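Local structure of AmbC (Sorangium cellulosum, 5O16) at residues S79-T84 and R133-A138; A139-T144 and D244-A249; A272-A277 and G288-R293. The protein probably dehydrates 3-hydroxyacyl thioester intermediates during polyketide assembly, as a double-hotdog dehydratase domain of a polyketide synthase does. All coordinates share one frame; numbering follows the deposited sequence.

Interaction 1 of 3, residues S79-T84 and R133-A138; sequences SVSELT and RGVLGA
Ser81 and Val135 meet side chain to side chain: Val135 CG1 comes alongside Ser81 CB at 3.7 Å. Val135 holds that methyl opposite its own backbone N (chi1 164°), and Val135 CB lies 4.1 Å from Ser81 CB as well. Glu82 leaves the strand on this same face, as do Thr84 and Arg133, but Glu82 turns its carboxylate away, and its OE1 is bonded to Ser243 OG. Arg133, exposed, pairs its NH1 with Glu86 in a salt bridge. Leu83 takes the other face, where Gly134 presents no side chain. The Leu83 CG sits anti to the backbone N (chi1 -179°), and CD2 lies 3.6 Å from Arg133 O; outside the pair, Phe114 packs against both Leu83 and Leu136. This is antiparallel pairing of strands 80-85 and 129-137 in the first hotdog half, interrupted by a classic beta bulge at Ser81 and Glu82, both opposite Val135. Val135 O is gripped twice: Ser81 N, at 2.7 Å, comes nearly along the C=O axis, whereas Glu82 N, at 3.1 Å, reaches a lone pair in the carbonyl plane. Beyond the bulge Val80 and Leu136 form a non-hydrogen-bonded pair with diverging side chains, Val80 packing on Ala68 and Leu69 of helix 61-74. Gly137 N closes the ladder on Ser79 O at 3.2 Å.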
loop_
_atom_site.group_PDB
_atom_site.type_symbol
_atom_site.label_atom_id
_atom_site.label_comp_id
_atom_site.label_asym_id
_atom_site.label_seq_id
_atom_site.Cartn_x
_atom_site.Cartn_y
_atom_site.Cartn_z
ATOM N N SER A 79 -12.884 -0.814 2.567
ATOM C CA SER A 79 -11.823 -0.790 3.575
ATOM C C SER A 79 -11.269 -2.150 4.002
ATOM O O SER A 79 -11.973 -3.167 4.022
ATOM C CB SER A 79 -12.289 -0.047 4.822
ATOM O OG SER A 79 -11.678 -0.633 5.941
ATOM N N VAL A 80 -10.004 -2.136 4.413
ATOM C CA VAL A 80 -9.305 -3.283 4.990
ATOM C C VAL A 80 -9.179 -3.104 6.495
ATOM O O VAL A 80 -8.622 -2.100 6.957
ATOM C CB VAL A 80 -7.924 -3.479 4.352
ATOM C CG1 VAL A 80 -7.352 -4.830 4.741
ATOM C CG2 VAL A 80 -8.045 -3.377 2.830
ATOM N N SER A 81 -9.724 -4.058 7.262
ATOM C CA SER A 81 -9.584 -3.988 8.713
ATOM C C SER A 81 -8.173 -4.382 9.136
ATOM O O SER A 81 -7.553 -3.683 9.944
ATOM C CB SER A 81 -10.598 -4.899 9.400
ATOM O OG SER A 81 -11.781 -4.199 9.713
ATOM N N GLU A 82 -7.636 -5.470 8.568
ATOM C CA GLU A 82 -6.302 -5.952 8.902
ATOM C C GLU A 82 -5.678 -6.611 7.678
ATOM O O GLU A 82 -6.384 -7.161 6.827
ATOM C CB GLU A 82 -6.328 -6.943 10.089
ATOM C CG GLU A 82 -7.308 -6.590 11.244
ATOM C CD GLU A 82 -6.604 -6.095 12.507
ATOM O OE1 GLU A 82 -5.382 -5.834 12.435
ATOM O OE2 GLU A 82 -7.273 -5.936 13.556
ATOM N N LEU A 83 -4.347 -6.568 7.608
ATOM C CA LEU A 83 -3.605 -7.137 6.482
ATOM C C LEU A 83 -2.204 -7.473 6.961
ATOM O O LEU A 83 -1.510 -6.591 7.474
ATOM C CB LEU A 83 -3.527 -6.144 5.309
ATOM C CG LEU A 83 -2.809 -6.519 3.999
ATOM C CD1 LEU A 83 -1.340 -6.220 4.062
ATOM C CD2 LEU A 83 -3.003 -7.963 3.670
ATOM N N THR A 84 -1.780 -8.730 6.802
ATOM C CA THR A 84 -0.421 -9.129 7.157
ATOM C C THR A 84 0.246 -9.790 5.963
ATOM O O THR A 84 -0.320 -10.705 5.353
ATOM C CB THR A 84 -0.409 -10.082 8.364
ATOM O OG1 THR A 84 -1.023 -9.441 9.495
ATOM C CG2 THR A 84 1.025 -10.464 8.712
ATOM N N ARG A 133 -2.619 -12.221 4.252
ATOM C CA ARG A 133 -3.928 -12.555 4.779
ATOM C C ARG A 133 -4.401 -11.386 5.623
ATOM O O ARG A 133 -3.595 -10.592 6.115
ATOM C CB ARG A 133 -3.920 -13.861 5.576
ATOM C CG ARG A 133 -2.872 -14.865 5.109
ATOM C CD ARG A 133 -2.902 -16.194 5.870
ATOM N NE ARG A 133 -3.628 -17.140 5.030
ATOM C CZ ARG A 133 -3.068 -18.132 4.350
ATOM N NH1 ARG A 133 -1.751 -18.333 4.429
ATOM N NH2 ARG A 133 -3.835 -18.922 3.599
ATOM N N GLY A 134 -5.713 -11.261 5.764
ATOM C CA GLY A 134 -6.245 -10.158 6.534
ATOM C C GLY A 134 -7.746 -10.231 6.652
ATOM O O GLY A 134 -8.349 -11.291 6.465
ATOM N N VAL A 135 -8.351 -9.091 6.975
ATOM C CA VAL A 135 -9.792 -9.003 7.179
ATOM C C VAL A 135 -10.303 -7.773 6.443
ATOM O O VAL A 135 -9.845 -6.654 6.706
ATOM C CB VAL A 135 -10.141 -8.950 8.676
ATOM C CG1 VAL A 135 -11.550 -8.485 8.876
ATOM C CG2 VAL A 135 -9.984 -10.325 9.255
ATOM N N LEU A 136 -11.232 -7.981 5.508
ATOM C CA LEU A 136 -12.003 -6.879 4.933
ATOM C C LEU A 136 -13.141 -6.540 5.865
ATOM O O LEU A 136 -13.752 -7.430 6.463
ATOM C CB LEU A 136 -12.590 -7.256 3.567
ATOM C CG LEU A 136 -11.694 -8.075 2.648
ATOM C CD1 LEU A 136 -12.448 -8.580 1.432
ATOM C CD2 LEU A 136 -10.572 -7.182 2.237
ATOM N N GLY A 137 -13.441 -5.259 5.982
ATOM C CA GLY A 137 -14.577 -4.906 6.799
ATOM C C GLY A 137 -14.713 -3.415 6.955
ATOM O O GLY A 137 -13.935 -2.627 6.404
ATOM N N ALA A 138 -15.709 -3.047 7.758
ATOM C CA ALA A 138 -15.957 -1.645 8.042
ATOM C C ALA A 138 -14.865 -1.103 8.954
ATOM O O ALA A 138 -14.573 -1.677 10.006
ATOM C CB ALA A 138 -17.330 -1.475 8.691
#

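Interaction 2 of 3, residues A139-T144 and D244-A249; sequences APAAAT and DVALEA
Asp244 meets Ala139 through its backbone first, Ala139 CB lying 4.0 Å from Asp244 CA, while Asp244 CB lies 4.3 Å from Pro140 CD at the start of the proline ring. Asp244 is the first residue of a G1 beta bulge, both it and Val245 facing Val80, and its backbone takes the positive phi (44°) of that motif. The segment takes in the last residues of strand 236-247 in the double-hotdog fold and the start of the loop after it, and 139-144 is the opening of the loop that leaves strand 129-137, probably part of the linker between the two hotdog halves. Val245 turns its side chain to helix 61-74, away from the loop. Ala246 points back at it: its methyl packs against the backbone at Pro140 and Ala141, with Ala246 CB 3.8 Å from both Ala141 CA and Pro140 O, and 4.0 Å from Ala141 CB. Leu247 again faces helix 61-74. No hydrogen bond crosses this surface contact, although Arg286 of the adjoining strand 283-295 packs against both Pro140 and Ala142. Glu248 closes the row. Its CG stands anti to the backbone N, and the bend at chi2 (63°) brings OE1 up beside the methyl of Ala141, a poorly ordered residue. Along the way Glu248 CG passes 4.0 Å from Ala142 O.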
loop_
_atom_site.group_PDB
_atom_site.type_symbol
_atom_site.label_atom_id
_atom_site.label_comp_id
_atom_site.label_asym_id
_atom_site.label_seq_id
_atom_site.Cartn_x
_atom_site.Cartn_y
_atom_site.Cartn_z
ATOM N N ALA A 139 -14.269 0.004 8.538
ATOM C CA ALA A 139 -13.193 0.709 9.211
ATOM C C ALA A 139 -13.550 2.182 9.231
ATOM O O ALA A 139 -14.414 2.630 8.467
ATOM C CB ALA A 139 -11.831 0.521 8.522
ATOM N N PRO A 140 -12.918 2.966 10.108
ATOM C CA PRO A 140 -13.078 4.421 10.023
ATOM C C PRO A 140 -12.461 4.954 8.738
ATOM O O PRO A 140 -11.262 4.800 8.483
ATOM C CB PRO A 140 -12.343 4.931 11.270
ATOM C CG PRO A 140 -11.375 3.860 11.596
ATOM C CD PRO A 140 -12.059 2.580 11.240
ATOM N N ALA A 141 -13.307 5.548 7.907
ATOM C CA ALA A 141 -12.877 6.177 6.665
ATOM C C ALA A 141 -12.700 7.656 6.986
ATOM O O ALA A 141 -13.682 8.390 7.130
ATOM C CB ALA A 141 -13.893 5.935 5.553
ATOM N N ALA A 142 -11.445 8.090 7.135
ATOM C CA ALA A 142 -11.154 9.452 7.577
ATOM C C ALA A 142 -11.788 10.500 6.672
ATOM O O ALA A 142 -11.311 10.746 5.561
ATOM C CB ALA A 142 -9.648 9.695 7.648
ATOM N N ALA A 143 -12.875 11.111 7.138
ATOM C CA ALA A 143 -13.544 12.157 6.384
ATOM C C ALA A 143 -12.962 13.538 6.650
ATOM O O ALA A 143 -13.320 14.489 5.949
ATOM C CB ALA A 143 -15.045 12.163 6.700
ATOM N N THR A 144 -12.116 13.684 7.669
ATOM C CA THR A 144 -11.453 14.946 7.974
ATOM C C THR A 144 -9.942 14.773 8.018
ATOM O O THR A 144 -9.429 13.858 8.674
ATOM C CB THR A 144 -11.960 15.573 9.278
ATOM O OG1 THR A 144 -11.513 14.810 10.405
ATOM C CG2 THR A 144 -13.477 15.698 9.249
ATOM N N ASP A 244 -6.925 -0.901 9.643
ATOM C CA ASP A 244 -7.901 0.169 9.428
ATOM C C ASP A 244 -7.469 1.082 8.288
ATOM O O ASP A 244 -7.155 2.257 8.468
ATOM C CB ASP A 244 -8.153 0.959 10.710
ATOM C CG ASP A 244 -8.507 0.063 11.884
ATOM O OD1 ASP A 244 -9.281 -0.903 11.697
ATOM O OD2 ASP A 244 -8.010 0.334 13.000
ATOM N N VAL A 245 -7.400 0.489 7.106
ATOM C CA VAL A 245 -6.989 1.190 5.897
ATOM C C VAL A 245 -8.226 1.474 5.062
ATOM O O VAL A 245 -8.986 0.550 4.738
ATOM C CB VAL A 245 -5.966 0.374 5.096
ATOM C CG1 VAL A 245 -5.695 1.083 3.805
ATOM C CG2 VAL A 245 -4.677 0.134 5.947
ATOM N N ALA A 246 -8.456 2.748 4.740
ATOM C CA ALA A 246 -9.640 3.110 3.971
ATOM C C ALA A 246 -9.307 4.168 2.932
ATOM O O ALA A 246 -8.466 5.046 3.141
ATOM C CB ALA A 246 -10.773 3.612 4.866
ATOM N N LEU A 247 -10.048 4.122 1.839
ATOM C CA LEU A 247 -9.837 5.019 0.718
ATOM C C LEU A 247 -11.034 5.943 0.609
ATOM O O LEU A 247 -12.179 5.486 0.569
ATOM C CB LEU A 247 -9.676 4.249 -0.585
ATOM C CG LEU A 247 -8.281 4.246 -1.159
ATOM C CD1 LEU A 247 -8.339 3.509 -2.477
ATOM C CD2 LEU A 247 -7.829 5.683 -1.337
ATOM N N GLU A 248 -10.760 7.240 0.564
ATOM C CA GLU A 248 -11.790 8.249 0.448
ATOM C C GLU A 248 -11.888 8.819 -0.956
ATOM O O GLU A 248 -12.993 9.069 -1.444
ATOM C CB GLU A 248 -11.536 9.368 1.456
ATOM C CG GLU A 248 -12.827 10.024 1.904
ATOM C CD GLU A 248 -13.737 9.051 2.628
ATOM O OE1 GLU A 248 -13.243 8.321 3.517
ATOM O OE2 GLU A 248 -14.944 9.006 2.288
ATOM N N ALA A 249 -10.755 8.977 -1.627
ATOM C CA ALA A 249 -10.716 9.518 -2.973
ATOM C C ALA A 249 -9.734 8.691 -3.775
ATOM O O ALA A 249 -8.603 8.462 -3.333
ATOM C CB ALA A 249 -10.295 10.988 -2.962
#

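Interaction 3 of 3, residues A272-A277 and G288-R293; sequences ASIELA and GTFRAR
Phe290 and Ala272 form a hydrogen-bonded antiparallel pair whose side chains rise on the same face. From Phe290 CB, a chi1 of 92° swings the ring over toward the partner strand, bringing its CD2 and CE2 atoms to Ala272 and Ile274. CD2 lies 3.5 Å from Ala272 O and 3.9 Å from Ile274 CD1; one atom farther out, CE2 meets Ala272 CB at 3.4 Å. Both aliphatic groups approach the ring obliquely, and Leu218 and Leu221 of helix 211-224 pack on the ring too. Here the hairpin of strands 269-278 and 283-295 belongs to the second hotdog half, whose sheet wraps round that helix. Two backbone bonds set the register, Phe290 N to Ala272 O at 2.8 Å and Ala272 N to Phe290 O at 3.2 Å. At Gly288 and Thr289, which both face Ser243, a classic beta bulge disturbs the strand, and Ser273 reaches across to it: OG, placed opposite the backbone N, gives its proton to Gly288 O at 3.1 Å from above the carbonyl plane. With an alanine here, Gly288 O would probably lose this hydroxyl mate and the bulge one tie to strand 269-278.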
loop_
_atom_site.group_PDB
_atom_site.type_symbol
_atom_site.label_atom_id
_atom_site.label_comp_id
_atom_site.label_asym_id
_atom_site.label_seq_id
_atom_site.Cartn_x
_atom_site.Cartn_y
_atom_site.Cartn_z
ATOM N N ALA A 272 2.941 3.221 13.269
ATOM C CA ALA A 272 2.564 4.589 12.962
ATOM C C ALA A 272 1.205 4.612 12.281
ATOM O O ALA A 272 0.696 3.595 11.811
ATOM C CB ALA A 272 3.603 5.287 12.082
ATOM N N SER A 273 0.622 5.798 12.266
ATOM C CA SER A 273 -0.606 6.104 11.564
ATOM C C SER A 273 -0.267 6.905 10.313
ATOM O O SER A 273 0.682 7.695 10.314
ATOM C CB SER A 273 -1.529 6.917 12.449
ATOM O OG SER A 273 -2.761 7.043 11.801
ATOM N N ILE A 274 -1.010 6.682 9.232
ATOM C CA ILE A 274 -0.834 7.454 8.004
ATOM C C ILE A 274 -2.163 8.055 7.584
ATOM O O ILE A 274 -3.165 7.345 7.450
ATOM C CB ILE A 274 -0.251 6.616 6.847
ATOM C CG1 ILE A 274 1.041 5.914 7.278
ATOM C CG2 ILE A 274 -0.063 7.484 5.593
ATOM C CD1 ILE A 274 1.610 4.942 6.261
ATOM N N GLU A 275 -2.172 9.353 7.355
ATOM C CA GLU A 275 -3.270 9.974 6.639
ATOM C C GLU A 275 -2.746 10.798 5.488
ATOM O O GLU A 275 -1.636 11.336 5.525
ATOM C CB GLU A 275 -4.234 10.800 7.536
ATOM C CG GLU A 275 -4.552 10.121 8.847
ATOM C CD GLU A 275 -5.481 10.925 9.775
ATOM O OE1 GLU A 275 -5.841 12.081 9.457
ATOM O OE2 GLU A 275 -5.985 10.326 10.758
ATOM N N LEU A 276 -3.568 10.819 4.445
ATOM C CA LEU A 276 -3.217 11.362 3.148
ATOM C C LEU A 276 -4.315 12.303 2.669
ATOM O O LEU A 276 -5.519 12.025 2.797
ATOM C CB LEU A 276 -2.993 10.258 2.111
ATOM C CG LEU A 276 -1.944 9.191 2.445
ATOM C CD1 LEU A 276 -2.030 7.968 1.532
ATOM C CD2 LEU A 276 -0.561 9.768 2.444
ATOM N N ALA A 277 -3.877 13.389 2.047
ATOM C CA ALA A 277 -4.770 14.430 1.593
ATOM C C ALA A 277 -4.176 15.010 0.330
ATOM O O ALA A 277 -2.956 14.992 0.145
ATOM C CB ALA A 277 -4.949 15.510 2.662
ATOM N N GLY A 288 -5.044 3.325 9.700
ATOM C CA GLY A 288 -5.087 3.532 11.142
ATOM C C GLY A 288 -3.757 3.252 11.818
ATOM O O GLY A 288 -3.235 4.081 12.567
ATOM N N THR A 289 -3.181 2.083 11.555
ATOM C CA THR A 289 -1.810 1.811 11.950
ATOM C C THR A 289 -1.162 0.940 10.888
ATOM O O THR A 289 -1.829 0.177 10.183
ATOM C CB THR A 289 -1.663 1.099 13.320
ATOM O OG1 THR A 289 -2.161 -0.238 13.222
ATOM C CG2 THR A 289 -2.369 1.850 14.467
ATOM N N PHE A 290 0.147 1.082 10.768
ATOM C CA PHE A 290 0.947 0.122 10.034
ATOM C C PHE A 290 2.094 -0.312 10.936
ATOM O O PHE A 290 2.576 0.477 11.748
ATOM C CB PHE A 290 1.430 0.723 8.733
ATOM C CG PHE A 290 2.742 1.371 8.833
ATOM C CD1 PHE A 290 3.898 0.672 8.527
ATOM C CD2 PHE A 290 2.838 2.683 9.245
ATOM C CE1 PHE A 290 5.128 1.280 8.624
ATOM C CE2 PHE A 290 4.066 3.299 9.338
ATOM C CZ PHE A 290 5.214 2.597 9.029
ATOM N N ARG A 291 2.473 -1.582 10.854
ATOM C CA ARG A 291 3.498 -2.159 11.717
ATOM C C ARG A 291 4.784 -2.453 10.940
ATOM O O ARG A 291 4.748 -2.932 9.804
ATOM C CB ARG A 291 3.012 -3.440 12.372
ATOM C CG ARG A 291 2.636 -3.295 13.804
ATOM C CD ARG A 291 1.143 -3.375 13.984
ATOM N NE ARG A 291 0.784 -3.116 15.370
ATOM C CZ ARG A 291 -0.448 -3.216 15.855
ATOM N NH1 ARG A 291 -1.456 -3.566 15.061
ATOM N NH2 ARG A 291 -0.671 -2.961 17.137
ATOM N N ALA A 292 5.922 -2.147 11.554
ATOM C CA ALA A 292 7.225 -2.520 11.022
ATOM C C ALA A 292 8.021 -3.110 12.163
ATOM O O ALA A 292 7.867 -2.700 13.311
ATOM C CB ALA A 292 7.967 -1.348 10.411
ATOM N N ARG A 293 8.897 -4.038 11.837
ATOM C CA ARG A 293 9.756 -4.646 12.835
ATOM C C ARG A 293 11.203 -4.498 12.398
ATOM O O ARG A 293 11.530 -4.682 11.219
ATOM C CB ARG A 293 9.385 -6.127 13.030
ATOM C CG ARG A 293 10.400 -6.932 13.781
ATOM C CD ARG A 293 9.961 -8.373 13.963
ATOM N NE ARG A 293 9.872 -8.747 15.374
ATOM C CZ ARG A 293 10.901 -9.187 16.087
ATOM N NH1 ARG A 293 12.098 -9.276 15.522
ATOM N NH2 ARG A 293 10.741 -9.518 17.363
#

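In the fold
The three contacts run in series along the chain, each closing before the next opens, and their centres lie 12 to 14 Å apart. They follow consecutive neighbours in strand order: 129-137, 80-85, 236-247, 283-295 and 269-278. Interaction 1 belongs to the first hotdog half and interaction 3 to the second; interaction 2 sits on strand 236-247 between them. Backbone bonds link them, Val80 O with Val245 N (2.9 Å) and Asp244 O with Gly288 N (2.7 Å). Helix 61-74 packs beneath interactions 1 and 2, helix 211-224 beneath interaction 3. Strands from sequence-distant parts thus join both halves into one double hotdog.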